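Local coordinates for protein aminoglycoside N(3)-acetyltransferase, AAC(3)-IVa (PDB 6MN3) that probably confers resistance to 2-deoxystreptamine antibiotics such as gentamicin and apramycin by transferring an acetyl group from acetyl-CoA to their N3 amine, at residues L28-F33 with A151-H156; V142-V147 with R219-R224; P169-I174 with R182-E187. All blocks are in the same frame, centred on the assembly; numbering follows the deposited sequence.

Overall arrangement
Contacts 1 and 2 lie side by side in the core of the chain, their centres about 7 Å apart, whereas contact 3 stands out from it as a separate hairpin. Strands 26-31 and 141-145 are parallel neighbours in the central mixed sheet: His30 O lies 2.7 Å from Leu145 N and Leu28 O 2.8 Å from Leu143 N, both probable hydrogen bonds. Helix 154-161, entered through contact 1, leads on to the hairpin of contact 3, whose centre is about 22 Å from that of contact 1 and about 28 Å from that of contact 2. Arg170 of contact 3 is about 11 Å, side chain to ion, from the zinc held by Cys191, His243, Cys249 and Cys252.

Contact 1: L28-F33 with A151-H156; sequences LVHSSF and ANTTLH
His30 reaches from strand 28-31 to the turn that opens helix 154-161, and its imidazole carries most of the contact. Ala151 O sits above one face of the ring, offset toward the rim and 3.4 Å from ND1, at an angle too poor for a hydrogen bond. Thr153 approaches obliquely, its OG1 3.6 Å from His30 CE1, the two side chains crossing at about a right angle. Chi1 of -42° puts CG of His30 anti to the carbonyl carbon, and chi2 of -89° turns the ring so that one face meets Ala151 O.

Each ring nitrogen is linked to the turn through a water. The first water lies 2.5 Å from His30 NE2, donates to Asn152 OD1 and accepts from Thr154 N. The second lies 3.1 Å from His30 ND1 and donates to Ala151 O at 2.9 Å. Asn152 OD1 also takes a weak capping bond from Thr154 N, and its ND2 bonds to His149. Beside the ring, Leu28 CD2 meets Thr154 OG1 at 4.1 Å.

Further out, Val142 and Leu144 of the adjacent strand 141-145 pack on His30, as does Pro63 of strand 59-63. At the start of the helix, His156 lies with Cys192 and Glu159 in an arrangement consistent with a Cys-His-Glu triad. The contact therefore couples sheet to helix start largely through water, with both imidazole nitrogens engaged in a buried setting.

Contact 2: V142-V147 with R219-R224; sequences VLLLGV and RLIRSR
Val142-Leu145 and Arg219-Arg222 run antiparallel, adjacent strands of the central mixed sheet, the N-to-C directions of these strand segments 163° apart. Val142 with Ile221 and Leu144 with Arg219 are hydrogen-bonded pairs flanking the non-hydrogen-bonded pair Leu143 with Leu220. The bond from Leu144 N to Arg219 O, 2.6 Å, meets the oxygen nearly along the C=O axis, and Leu143 CA adds a CA-H...O contact to that same oxygen.

Arg219 can be followed outward from the sheet. Its CB packs on Leu144 CB at 4.0 Å, on the face that also bears Val142 and Ile221. CG stands anti to the carbonyl carbon, and the bend at chi3 (-80°) places NE to give a 2.9 Å hydrogen bond to a water. This water lies at the guanidinium edge, in its plane, 2.7 Å from Val147 O, to which it may donate. NH2 reaches Val147 O directly in a weak bond, while NH1 forms a salt bridge with Asp199.

On the other face, Leu220 CD1 lies 4.2 Å from Leu143 CB, while Leu220 CD1 reaches Val142 O and Leu143 CD1 reaches Arg219 O, each at 3.5 Å; Leu19 of helix 9-19 touches both leucines. Where the second strand turns into helix 223-236, Val142 CG2 rests 4.0 Å from Ser223 CB.

Contact 3: P169-I174 with R182-E187; sequences PRHCTI and RVDYLE
Cys172 O accepts the shortest hydrogen bond between the strands, 2.8 Å from Val183 N and nearly straight at 171°, and also receives a CA-H...O contact from Arg182. The return bond, from Cys172 N to Val183 O, approaches from above the carbonyl plane. Arg170 and Tyr185 form the second hydrogen-bonded pair.

On the face of His171 and Asp184, Arg182, from the next non-hydrogen-bonded position beyond Val183, lays its guanidinium flat over the imidazole, centres 3.9 Å apart and planes at 22°. NE sits near CD2 and NH2 near CE1, both at 3.6 Å. Arg182 NH1 makes a 2.7 Å salt bridge to Asp184 OD2, which would help hold the guanidinium over the ring, and His171 NE2 is bonded to Asp70.

The other face carries Tyr185. Chi1 of 52° sets its CG between the backbone N and carbonyl carbon, and the ring turns one face to the Arg170 backbone, with CZ 3.6 Å from Arg170 CB. Its hydroxyl donates to Glu187 OE1, while Leu123 and Pro125 touch the side chain. Near the hairpin's turn end, Val183 CG2 meets Ile174 CG2 at 3.7 Å. Regular alternation of hydrogen-bonded and non-hydrogen-bonded pairs marks a twisted two-stranded antiparallel beta hairpin.

Contact 1: L28-F33 with A151-H156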
loop_
_atom_site.group_PDB
_atom_site.type_symbol
_atom_site.label_atom_id
_atom_site.label_comp_id
_atom_site.label_asym_id
_atom_site.label_seq_id
_atom_site.Cartn_x
_atom_site.Cartn_y
_atom_site.Cartn_z
ATOM N N LEU A 28 -2.520 -5.638 -4.717
ATOM C CA LEU A 28 -2.554 -4.631 -3.663
ATOM C C LEU A 28 -2.564 -3.254 -4.313
ATOM O O LEU A 28 -1.667 -2.929 -5.099
ATOM C CB LEU A 28 -1.361 -4.774 -2.722
ATOM C CG LEU A 28 -1.164 -3.620 -1.738
ATOM C CD1 LEU A 28 -2.330 -3.542 -0.763
ATOM C CD2 LEU A 28 0.161 -3.756 -0.995
ATOM N N VAL A 29 -3.569 -2.448 -3.985
ATOM C CA VAL A 29 -3.817 -1.187 -4.673
ATOM C C VAL A 29 -3.711 -0.045 -3.675
ATOM O O VAL A 29 -4.478 0.017 -2.705
ATOM C CB VAL A 29 -5.189 -1.177 -5.363
ATOM C CG1 VAL A 29 -5.463 0.191 -5.970
ATOM C CG2 VAL A 29 -5.250 -2.260 -6.423
ATOM N N HIS A 30 -2.756 0.850 -3.912
ATOM C CA HIS A 30 -2.705 2.154 -3.269
ATOM C C HIS A 30 -3.244 3.181 -4.255
ATOM O O HIS A 30 -2.761 3.267 -5.389
ATOM C CB HIS A 30 -1.279 2.511 -2.854
ATOM C CG HIS A 30 -0.522 1.373 -2.240
ATOM N ND1 HIS A 30 -0.543 1.109 -0.888
ATOM C CD2 HIS A 30 0.288 0.439 -2.793
ATOM C CE1 HIS A 30 0.216 0.058 -0.634
ATOM N NE2 HIS A 30 0.732 -0.367 -1.773
ATOM N N SER A 31 -4.245 3.951 -3.832
ATOM C CA SER A 31 -4.987 4.775 -4.772
ATOM C C SER A 31 -5.208 6.177 -4.224
ATOM O O SER A 31 -5.218 6.403 -3.010
ATOM C CB SER A 31 -6.342 4.146 -5.112
ATOM O OG SER A 31 -7.145 4.029 -3.952
ATOM N N SER A 32 -5.385 7.115 -5.151
ATOM C CA SER A 32 -5.871 8.462 -4.863
ATOM C C SER A 32 -7.020 8.713 -5.834
ATOM O O SER A 32 -6.788 8.934 -7.026
ATOM C CB SER A 32 -4.773 9.504 -5.021
ATOM O OG SER A 32 -5.322 10.747 -5.421
ATOM N N PHE A 33 -8.255 8.671 -5.326
ATOM C CA PHE A 33 -9.412 8.796 -6.206
ATOM C C PHE A 33 -9.451 10.150 -6.902
ATOM O O PHE A 33 -9.988 10.259 -8.009
ATOM C CB PHE A 33 -10.707 8.569 -5.426
ATOM C CG PHE A 33 -11.940 8.611 -6.283
ATOM C CD1 PHE A 33 -12.227 7.576 -7.157
ATOM C CD2 PHE A 33 -12.803 9.693 -6.229
ATOM C CE1 PHE A 33 -13.354 7.613 -7.953
ATOM C CE2 PHE A 33 -13.933 9.736 -7.025
ATOM C CZ PHE A 33 -14.208 8.695 -7.887
ATOM N N ALA A 151 3.912 6.128 -1.230
ATOM C CA ALA A 151 2.817 5.341 -0.681
ATOM C C ALA A 151 3.004 3.845 -0.894
ATOM O O ALA A 151 2.150 3.061 -0.467
ATOM C CB ALA A 151 1.488 5.788 -1.296
ATOM N N ASN A 152 4.094 3.432 -1.544
ATOM C CA ASN A 152 4.374 2.018 -1.769
ATOM C C ASN A 152 4.748 1.338 -0.458
ATOM O O ASN A 152 5.932 1.231 -0.123
ATOM C CB ASN A 152 5.491 1.850 -2.802
ATOM C CG ASN A 152 5.618 0.423 -3.300
ATOM O OD1 ASN A 152 5.010 -0.497 -2.754
ATOM N ND2 ASN A 152 6.413 0.232 -4.349
ATOM N N THR A 153 3.738 0.865 0.277
ATOM C CA THR A 153 3.962 0.292 1.600
ATOM C C THR A 153 4.928 -0.888 1.553
ATOM O O THR A 153 5.670 -1.122 2.516
ATOM C CB THR A 153 2.621 -0.126 2.208
ATOM O OG1 THR A 153 1.816 1.039 2.430
ATOM C CG2 THR A 153 2.813 -0.848 3.526
ATOM N N THR A 154 4.954 -1.624 0.436
ATOM C CA THR A 154 5.851 -2.771 0.318
ATOM C C THR A 154 7.309 -2.372 0.521
ATOM O O THR A 154 8.119 -3.188 0.979
ATOM C CB THR A 154 5.650 -3.447 -1.042
ATOM O OG1 THR A 154 4.293 -3.900 -1.153
ATOM C CG2 THR A 154 6.583 -4.641 -1.210
ATOM N N LEU A 155 7.659 -1.120 0.217
ATOM C CA LEU A 155 9.019 -0.655 0.466
ATOM C C LEU A 155 9.352 -0.660 1.953
ATOM O O LEU A 155 10.498 -0.931 2.329
ATOM C CB LEU A 155 9.211 0.742 -0.122
ATOM C CG LEU A 155 9.377 0.775 -1.643
ATOM C CD1 LEU A 155 9.498 2.203 -2.150
ATOM C CD2 LEU A 155 10.584 -0.052 -2.064
ATOM N N HIS A 156 8.370 -0.370 2.811
ATOM C CA HIS A 156 8.601 -0.461 4.250
ATOM C C HIS A 156 8.913 -1.893 4.665
ATOM O O HIS A 156 9.722 -2.125 5.570
ATOM C CB HIS A 156 7.384 0.062 5.013
ATOM C CG HIS A 156 7.337 1.552 5.129
ATOM N ND1 HIS A 156 8.281 2.275 5.826
ATOM C CD2 HIS A 156 6.455 2.457 4.642
ATOM C CE1 HIS A 156 7.984 3.560 5.761
ATOM N NE2 HIS A 156 6.880 3.698 5.048
HETATM O O HOH W 1 2.856 -1.717 -1.376
HETATM O O HOH W 2 -0.394 3.730 0.665
#

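Contact 2: V142-V147 with R219-R224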
loop_
_atom_site.group_PDB
_atom_site.type_symbol
_atom_site.label_atom_id
_atom_site.label_comp_id
_atom_site.label_asym_id
_atom_site.label_seq_id
_atom_site.Cartn_x
_atom_site.Cartn_y
_atom_site.Cartn_z
ATOM N N VAL A 142 1.487 -4.950 -7.162
ATOM C CA VAL A 142 1.242 -3.697 -6.458
ATOM C C VAL A 142 0.882 -2.643 -7.494
ATOM O O VAL A 142 1.666 -2.366 -8.411
ATOM C CB VAL A 142 2.455 -3.260 -5.623
ATOM C CG1 VAL A 142 2.170 -1.934 -4.937
ATOM C CG2 VAL A 142 2.801 -4.328 -4.595
ATOM N N LEU A 143 -0.301 -2.062 -7.350
ATOM C CA LEU A 143 -0.803 -1.051 -8.269
ATOM C C LEU A 143 -0.752 0.298 -7.566
ATOM O O LEU A 143 -1.447 0.511 -6.566
ATOM C CB LEU A 143 -2.221 -1.385 -8.722
ATOM C CG LEU A 143 -2.908 -0.331 -9.591
ATOM C CD1 LEU A 143 -2.073 -0.039 -10.826
ATOM C CD2 LEU A 143 -4.312 -0.778 -9.977
ATOM N N LEU A 144 0.080 1.199 -8.078
ATOM C CA LEU A 144 0.135 2.576 -7.600
ATOM C C LEU A 144 -0.791 3.405 -8.482
ATOM O O LEU A 144 -0.474 3.678 -9.645
ATOM C CB LEU A 144 1.565 3.106 -7.634
ATOM C CG LEU A 144 2.601 2.313 -6.835
ATOM C CD1 LEU A 144 3.902 3.094 -6.736
ATOM C CD2 LEU A 144 2.073 1.971 -5.449
ATOM N N LEU A 145 -1.933 3.800 -7.931
ATOM C CA LEU A 145 -3.026 4.395 -8.695
ATOM C C LEU A 145 -3.113 5.883 -8.361
ATOM O O LEU A 145 -3.769 6.284 -7.399
ATOM C CB LEU A 145 -4.334 3.672 -8.389
ATOM C CG LEU A 145 -5.495 3.930 -9.340
ATOM C CD1 LEU A 145 -4.998 3.888 -10.768
ATOM C CD2 LEU A 145 -6.595 2.907 -9.118
ATOM N N GLY A 146 -2.453 6.703 -9.175
ATOM C CA GLY A 146 -2.459 8.132 -8.938
ATOM C C GLY A 146 -1.641 8.577 -7.751
ATOM O O GLY A 146 -1.836 9.693 -7.259
ATOM N N VAL A 147 -0.737 7.727 -7.262
ATOM C CA VAL A 147 0.176 8.070 -6.180
ATOM C C VAL A 147 1.572 7.606 -6.571
ATOM O O VAL A 147 1.749 6.737 -7.427
ATOM C CB VAL A 147 -0.236 7.445 -4.828
ATOM C CG1 VAL A 147 -1.595 7.960 -4.384
ATOM C CG2 VAL A 147 -0.235 5.923 -4.917
ATOM N N ARG A 219 1.026 2.969 -11.979
ATOM C CA ARG A 219 2.256 2.192 -11.993
ATOM C C ARG A 219 1.976 0.823 -11.402
ATOM O O ARG A 219 1.326 0.716 -10.357
ATOM C CB ARG A 219 3.368 2.900 -11.216
ATOM C CG ARG A 219 4.097 3.945 -12.040
ATOM C CD ARG A 219 4.972 4.830 -11.179
ATOM N NE ARG A 219 4.205 5.865 -10.501
ATOM C CZ ARG A 219 4.713 7.024 -10.096
ATOM N NH1 ARG A 219 5.993 7.298 -10.308
ATOM N NH2 ARG A 219 3.941 7.911 -9.485
ATOM N N LEU A 220 2.464 -0.220 -12.071
ATOM C CA LEU A 220 2.198 -1.599 -11.682
ATOM C C LEU A 220 3.513 -2.358 -11.615
ATOM O O LEU A 220 4.227 -2.455 -12.618
ATOM C CB LEU A 220 1.239 -2.265 -12.669
ATOM C CG LEU A 220 0.931 -3.740 -12.425
ATOM C CD1 LEU A 220 0.147 -3.920 -11.136
ATOM C CD2 LEU A 220 0.173 -4.304 -13.605
ATOM N N ILE A 221 3.833 -2.890 -10.435
ATOM C CA ILE A 221 5.082 -3.600 -10.189
ATOM C C ILE A 221 4.773 -4.870 -9.412
ATOM O O ILE A 221 3.933 -4.864 -8.505
ATOM C CB ILE A 221 6.101 -2.740 -9.404
ATOM C CG1 ILE A 221 6.103 -1.286 -9.888
ATOM C CG2 ILE A 221 7.492 -3.337 -9.507
ATOM C CD1 ILE A 221 5.284 -0.347 -9.018
ATOM N N ARG A 222 5.453 -5.960 -9.765
ATOM C CA ARG A 222 5.357 -7.179 -8.975
ATOM C C ARG A 222 5.926 -6.942 -7.582
ATOM O O ARG A 222 6.995 -6.344 -7.430
ATOM C CB ARG A 222 6.105 -8.318 -9.662
ATOM C CG ARG A 222 5.303 -9.038 -10.732
ATOM C CD ARG A 222 6.194 -9.960 -11.551
ATOM N NE ARG A 222 7.224 -10.594 -10.732
ATOM C CZ ARG A 222 7.076 -11.766 -10.124
ATOM N NH1 ARG A 222 5.939 -12.438 -10.245
ATOM N NH2 ARG A 222 8.065 -12.267 -9.398
ATOM N N SER A 223 5.200 -7.409 -6.562
ATOM C CA SER A 223 5.650 -7.221 -5.186
ATOM C C SER A 223 7.045 -7.796 -4.970
ATOM O O SER A 223 7.864 -7.207 -4.256
ATOM C CB SER A 223 4.655 -7.855 -4.217
ATOM O OG SER A 223 5.168 -7.860 -2.897
ATOM N N ARG A 224 7.336 -8.946 -5.583
ATOM C CA ARG A 224 8.662 -9.539 -5.440
ATOM C C ARG A 224 9.739 -8.665 -6.072
ATOM O O ARG A 224 10.865 -8.608 -5.563
ATOM C CB ARG A 224 8.683 -10.939 -6.054
ATOM C CG ARG A 224 7.700 -11.908 -5.418
ATOM C CD ARG A 224 8.403 -12.894 -4.501
ATOM N NE ARG A 224 7.496 -13.926 -4.009
ATOM C CZ ARG A 224 7.203 -15.043 -4.669
ATOM N NH1 ARG A 224 7.745 -15.278 -5.856
ATOM N NH2 ARG A 224 6.366 -15.926 -4.141
HETATM O O HOH W 3 1.412 6.365 -10.031
#

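Contact 3: P169-I174 with R182-E187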
loop_
_atom_site.group_PDB
_atom_site.type_symbol
_atom_site.label_atom_id
_atom_site.label_comp_id
_atom_site.label_asym_id
_atom_site.label_seq_id
_atom_site.Cartn_x
_atom_site.Cartn_y
_atom_site.Cartn_z
ATOM N N PRO A 169 10.408 5.539 17.942
ATOM C CA PRO A 169 9.342 4.939 18.758
ATOM C C PRO A 169 7.975 5.508 18.397
ATOM O O PRO A 169 7.757 6.720 18.450
ATOM C CB PRO A 169 9.745 5.306 20.192
ATOM C CG PRO A 169 10.525 6.568 20.043
ATOM C CD PRO A 169 11.235 6.484 18.716
ATOM N N ARG A 170 7.059 4.625 18.019
ATOM C CA ARG A 170 5.652 4.944 17.820
ATOM C C ARG A 170 4.833 4.171 18.854
ATOM O O ARG A 170 5.383 3.517 19.745
ATOM C CB ARG A 170 5.226 4.620 16.385
ATOM C CG ARG A 170 5.991 5.389 15.316
ATOM C CD ARG A 170 5.485 6.816 15.188
ATOM N NE ARG A 170 6.573 7.792 15.181
ATOM C CZ ARG A 170 7.099 8.317 14.079
ATOM N NH1 ARG A 170 6.638 7.962 12.888
ATOM N NH2 ARG A 170 8.085 9.199 14.169
ATOM N N HIS A 171 3.510 4.245 18.736
ATOM C CA HIS A 171 2.645 3.541 19.674
ATOM C C HIS A 171 1.262 3.379 19.062
ATOM O O HIS A 171 0.926 4.002 18.054
ATOM C CB HIS A 171 2.570 4.270 21.021
ATOM C CG HIS A 171 1.728 5.508 20.997
ATOM N ND1 HIS A 171 2.241 6.750 20.692
ATOM C CD2 HIS A 171 0.410 5.695 21.243
ATOM C CE1 HIS A 171 1.275 7.650 20.750
ATOM N NE2 HIS A 171 0.154 7.035 21.082
ATOM N N CYS A 172 0.463 2.523 19.698
ATOM C CA CYS A 172 -0.916 2.281 19.298
ATOM C C CYS A 172 -1.691 1.809 20.523
ATOM O O CYS A 172 -1.138 1.675 21.619
ATOM C CB CYS A 172 -0.993 1.270 18.149
ATOM S SG CYS A 172 -0.564 -0.426 18.608
ATOM N N THR A 173 -2.982 1.548 20.331
ATOM C CA THR A 173 -3.871 1.171 21.422
ATOM C C THR A 173 -4.631 -0.093 21.051
ATOM O O THR A 173 -5.241 -0.163 19.979
ATOM C CB THR A 173 -4.853 2.302 21.751
ATOM O OG1 THR A 173 -4.166 3.339 22.460
ATOM C CG2 THR A 173 -6.002 1.785 22.605
ATOM N N ILE A 174 -4.594 -1.085 21.940
ATOM C CA ILE A 174 -5.347 -2.322 21.784
ATOM C C ILE A 174 -6.099 -2.592 23.082
ATOM O O ILE A 174 -5.641 -2.241 24.174
ATOM C CB ILE A 174 -4.432 -3.514 21.408
ATOM C CG1 ILE A 174 -5.262 -4.707 20.923
ATOM C CG2 ILE A 174 -3.537 -3.909 22.574
ATOM C CD1 ILE A 174 -5.503 -4.718 19.427
ATOM N N ARG A 182 -1.691 1.209 25.989
ATOM C CA ARG A 182 -0.745 1.671 24.978
ATOM C C ARG A 182 0.298 0.595 24.675
ATOM O O ARG A 182 0.810 -0.053 25.589
ATOM C CB ARG A 182 -0.081 2.962 25.450
ATOM C CG ARG A 182 0.704 3.728 24.401
ATOM C CD ARG A 182 1.713 4.641 25.070
ATOM N NE ARG A 182 1.633 6.026 24.621
ATOM C CZ ARG A 182 2.679 6.847 24.554
ATOM N NH1 ARG A 182 3.891 6.417 24.885
ATOM N NH2 ARG A 182 2.515 8.098 24.150
ATOM N N VAL A 183 0.549 0.361 23.384
ATOM C CA VAL A 183 1.547 -0.592 22.917
ATOM C C VAL A 183 2.523 0.171 22.033
ATOM O O VAL A 183 2.200 0.498 20.887
ATOM C CB VAL A 183 0.910 -1.755 22.150
ATOM C CG1 VAL A 183 1.983 -2.784 21.784
ATOM C CG2 VAL A 183 -0.198 -2.392 22.957
ATOM N N ASP A 184 3.713 0.440 22.555
ATOM C CA ASP A 184 4.761 1.139 21.827
ATOM C C ASP A 184 5.715 0.150 21.163
ATOM O O ASP A 184 5.937 -0.962 21.652
ATOM C CB ASP A 184 5.539 2.069 22.765
ATOM C CG ASP A 184 4.628 2.947 23.597
ATOM O OD1 ASP A 184 3.702 2.412 24.239
ATOM O OD2 ASP A 184 4.819 4.179 23.586
ATOM N N TYR A 185 6.286 0.577 20.041
ATOM C CA TYR A 185 7.202 -0.242 19.258
ATOM C C TYR A 185 8.243 0.673 18.626
ATOM O O TYR A 185 8.224 1.891 18.818
ATOM C CB TYR A 185 6.448 -1.055 18.198
ATOM C CG TYR A 185 5.541 -0.218 17.321
ATOM C CD1 TYR A 185 5.972 0.244 16.085
ATOM C CD2 TYR A 185 4.254 0.115 17.732
ATOM C CE1 TYR A 185 5.148 1.012 15.283
ATOM C CE2 TYR A 185 3.426 0.884 16.936
ATOM C CZ TYR A 185 3.879 1.330 15.713
ATOM O OH TYR A 185 3.062 2.094 14.912
ATOM N N LEU A 186 9.161 0.079 17.867
ATOM C CA LEU A 186 10.185 0.825 17.141
ATOM C C LEU A 186 9.935 0.631 15.652
ATOM O O LEU A 186 10.168 -0.457 15.115
ATOM C CB LEU A 186 11.585 0.363 17.540
ATOM C CG LEU A 186 11.984 0.652 18.990
ATOM C CD1 LEU A 186 13.372 0.107 19.287
ATOM C CD2 LEU A 186 11.913 2.144 19.285
ATOM N N GLU A 187 9.463 1.683 14.991
ATOM C CA GLU A 187 9.072 1.626 13.591
ATOM C C GLU A 187 10.095 2.336 12.716
ATOM O O GLU A 187 10.799 3.246 13.163
ATOM C CB GLU A 187 7.692 2.258 13.383
ATOM C CG GLU A 187 7.049 1.944 12.042
ATOM C CD GLU A 187 5.858 2.832 11.745
ATOM O OE1 GLU A 187 5.019 3.025 12.650
ATOM O OE2 GLU A 187 5.765 3.341 10.609
#